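Local coordinates for protein beta-agarase D (PDB 4ASM) that cleaves the beta-1,4 linkages of agarose at random with retention of anomeric configuration, through its GH16 catalytic domain, at residues Q251-L254 against T258-Y261. Residues are numbered along the deposited sequence; the frame is centred on the assembly and turned at random.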
loop_
_atom_site.group_PDB
_atom_site.type_symbol
_atom_site.label_atom_id
_atom_site.label_comp_id
_atom_site.label_asym_id
_atom_site.label_seq_id
_atom_site.Cartn_x
_atom_site.Cartn_y
_atom_site.Cartn_z
ATOM N N GLN A 251 -1.951 -10.124 14.820
ATOM C CA GLN A 251 -2.786 -11.302 14.575
ATOM C C GLN A 251 -3.109 -11.320 13.098
ATOM O O GLN A 251 -3.352 -10.264 12.502
ATOM C CB GLN A 251 -4.044 -11.338 15.450
ATOM C CG GLN A 251 -5.198 -10.470 15.031
ATOM C CD GLN A 251 -6.412 -10.741 15.911
ATOM O OE1 GLN A 251 -7.478 -11.171 15.448
ATOM N NE2 GLN A 251 -6.248 -10.492 17.186
ATOM N N THR A 252 -3.028 -12.491 12.485
ATOM C CA THR A 252 -3.344 -12.582 11.056
ATOM C C THR A 252 -4.044 -13.878 10.704
ATOM O O THR A 252 -3.844 -14.911 11.359
ATOM C CB THR A 252 -2.193 -12.064 10.095
ATOM O OG1 THR A 252 -2.069 -12.796 8.860
ATOM C CG2 THR A 252 -0.911 -11.803 10.814
ATOM N N ARG A 253 -4.960 -13.777 9.744
ATOM C CA ARG A 253 -5.655 -14.968 9.260
ATOM C C ARG A 253 -4.731 -15.741 8.366
ATOM O O ARG A 253 -4.247 -15.228 7.359
ATOM C CB ARG A 253 -6.918 -14.591 8.497
ATOM C CG ARG A 253 -8.055 -14.256 9.397
ATOM C CD ARG A 253 -9.375 -14.331 8.625
ATOM N NE ARG A 253 -10.424 -13.670 9.376
ATOM C CZ ARG A 253 -11.263 -14.277 10.195
ATOM N NH1 ARG A 253 -11.184 -15.588 10.386
ATOM N NH2 ARG A 253 -12.197 -13.564 10.812
ATOM N N LEU A 254 -4.501 -16.996 8.758
ATOM C CA LEU A 254 -3.719 -17.941 7.995
ATOM C C LEU A 254 -4.449 -18.349 6.720
ATOM O O LEU A 254 -5.590 -17.961 6.469
ATOM C CB LEU A 254 -3.457 -19.172 8.877
ATOM C CG LEU A 254 -2.668 -18.840 10.159
ATOM C CD1 LEU A 254 -2.528 -20.119 11.019
ATOM C CD2 LEU A 254 -1.310 -18.188 9.842
ATOM N N THR A 258 -7.907 -19.332 9.671
ATOM C CA THR A 258 -7.798 -19.416 11.100
ATOM C C THR A 258 -6.819 -18.326 11.622
ATOM O O THR A 258 -5.849 -17.956 10.943
ATOM C CB THR A 258 -7.440 -20.894 11.405
ATOM O OG1 THR A 258 -8.306 -21.440 12.411
ATOM C CG2 THR A 258 -6.038 -21.113 11.627
ATOM N N TRP A 259 -7.100 -17.783 12.802
ATOM C CA TRP A 259 -6.253 -16.707 13.366
ATOM C C TRP A 259 -4.978 -17.226 13.990
ATOM O O TRP A 259 -5.013 -18.183 14.774
ATOM C CB TRP A 259 -6.985 -15.897 14.434
ATOM C CG TRP A 259 -8.042 -14.950 13.914
ATOM C CD1 TRP A 259 -9.394 -15.081 14.054
ATOM C CD2 TRP A 259 -7.830 -13.740 13.182
ATOM N NE1 TRP A 259 -10.042 -14.024 13.469
ATOM C CE2 TRP A 259 -9.103 -13.173 12.936
ATOM C CE3 TRP A 259 -6.689 -13.062 12.732
ATOM C CZ2 TRP A 259 -9.265 -11.969 12.234
ATOM C CZ3 TRP A 259 -6.852 -11.860 12.039
ATOM C CH2 TRP A 259 -8.129 -11.339 11.792
ATOM N N GLN A 260 -3.859 -16.574 13.675
ATOM C CA GLN A 260 -2.600 -16.815 14.384
ATOM C C GLN A 260 -2.118 -15.531 15.052
ATOM O O GLN A 260 -2.074 -14.466 14.413
ATOM C CB GLN A 260 -1.528 -17.377 13.471
ATOM C CG GLN A 260 -0.292 -17.770 14.251
ATOM C CD GLN A 260 0.746 -18.438 13.419
ATOM O OE1 GLN A 260 1.091 -19.606 13.666
ATOM N NE2 GLN A 260 1.274 -17.730 12.454
ATOM N N TYR A 261 -1.733 -15.634 16.328
ATOM C CA TYR A 261 -1.310 -14.478 17.129
ATOM C C TYR A 261 0.178 -14.572 17.282
ATOM O O TYR A 261 0.701 -15.617 17.717
ATOM C CB TYR A 261 -1.977 -14.510 18.516
ATOM C CG TYR A 261 -3.464 -14.677 18.422
ATOM C CD1 TYR A 261 -4.308 -13.570 18.249
ATOM C CD2 TYR A 261 -4.037 -15.952 18.456
ATOM C CE1 TYR A 261 -5.682 -13.724 18.107
ATOM C CE2 TYR A 261 -5.413 -16.122 18.338
ATOM C CZ TYR A 261 -6.222 -15.006 18.146
ATOM O OH TYR A 261 -7.578 -15.175 18.029
HETATM O O HOH W 1 -9.130 -12.877 17.567
#
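Q251 sends its side chain up between two aromatic residues of the partner strand, W259 and Y261, in the antiparallel beta hairpin of strands 249-253 and 259-264, part of the GH16 beta-sandwich (jelly-roll) domain. With CG held between the backbone N and the carbonyl carbon (chi1 79°) and the rest of the chain extended, the amide reaches both rings. OE1 lies over one face of the indole, 3.4 Å from W259 CE3, while NE2 meets the tyrosine at its edge, 3.4 Å from Y261 CE1, the amide standing almost perpendicular to the phenol ring. A water donates a hydrogen bond to Q251 OE1 and is also hydrogen-bonded to Y261 OH. Glutamine suits this place because its methylenes pack on the rings while its amide oxygen takes the water's bond.

T252 takes part through its backbone, in a hydrogen-bonded pair with Q260: T252 N to Q260 O and Q260 N to T252 O, both 2.9 Å. Its beta-branched side chain, well suited to an extended strand, turns to the other face and packs on W208.

R253, which like Q251 also pairs with strand 240-246, comes over the indole face opposite Q251. Arginine offers both a methylene and a far-reaching charge: CG sits 3.5 Å from the centroid of the W259 six-membered ring, 2° off the normal, a CH-pi contact, and the guanidinium, inclined 40° to the indole, bonds the carbonyls of M241 and G257 through NE and NH1.

L254 ends the pairing with a 2.7 Å bond from its N to T258 O. Leucine gives an apolar surface to Q260 CB, 3.7 Å from CD2, and to the T258 methyl.

The tryptophan is thus sandwiched between an amide oxygen and an arginine methylene; with three backbone hydrogen bonds joining the segments, this is consistent with a hairpin end held by packing and hydrogen bonds together, away from the predicted active site.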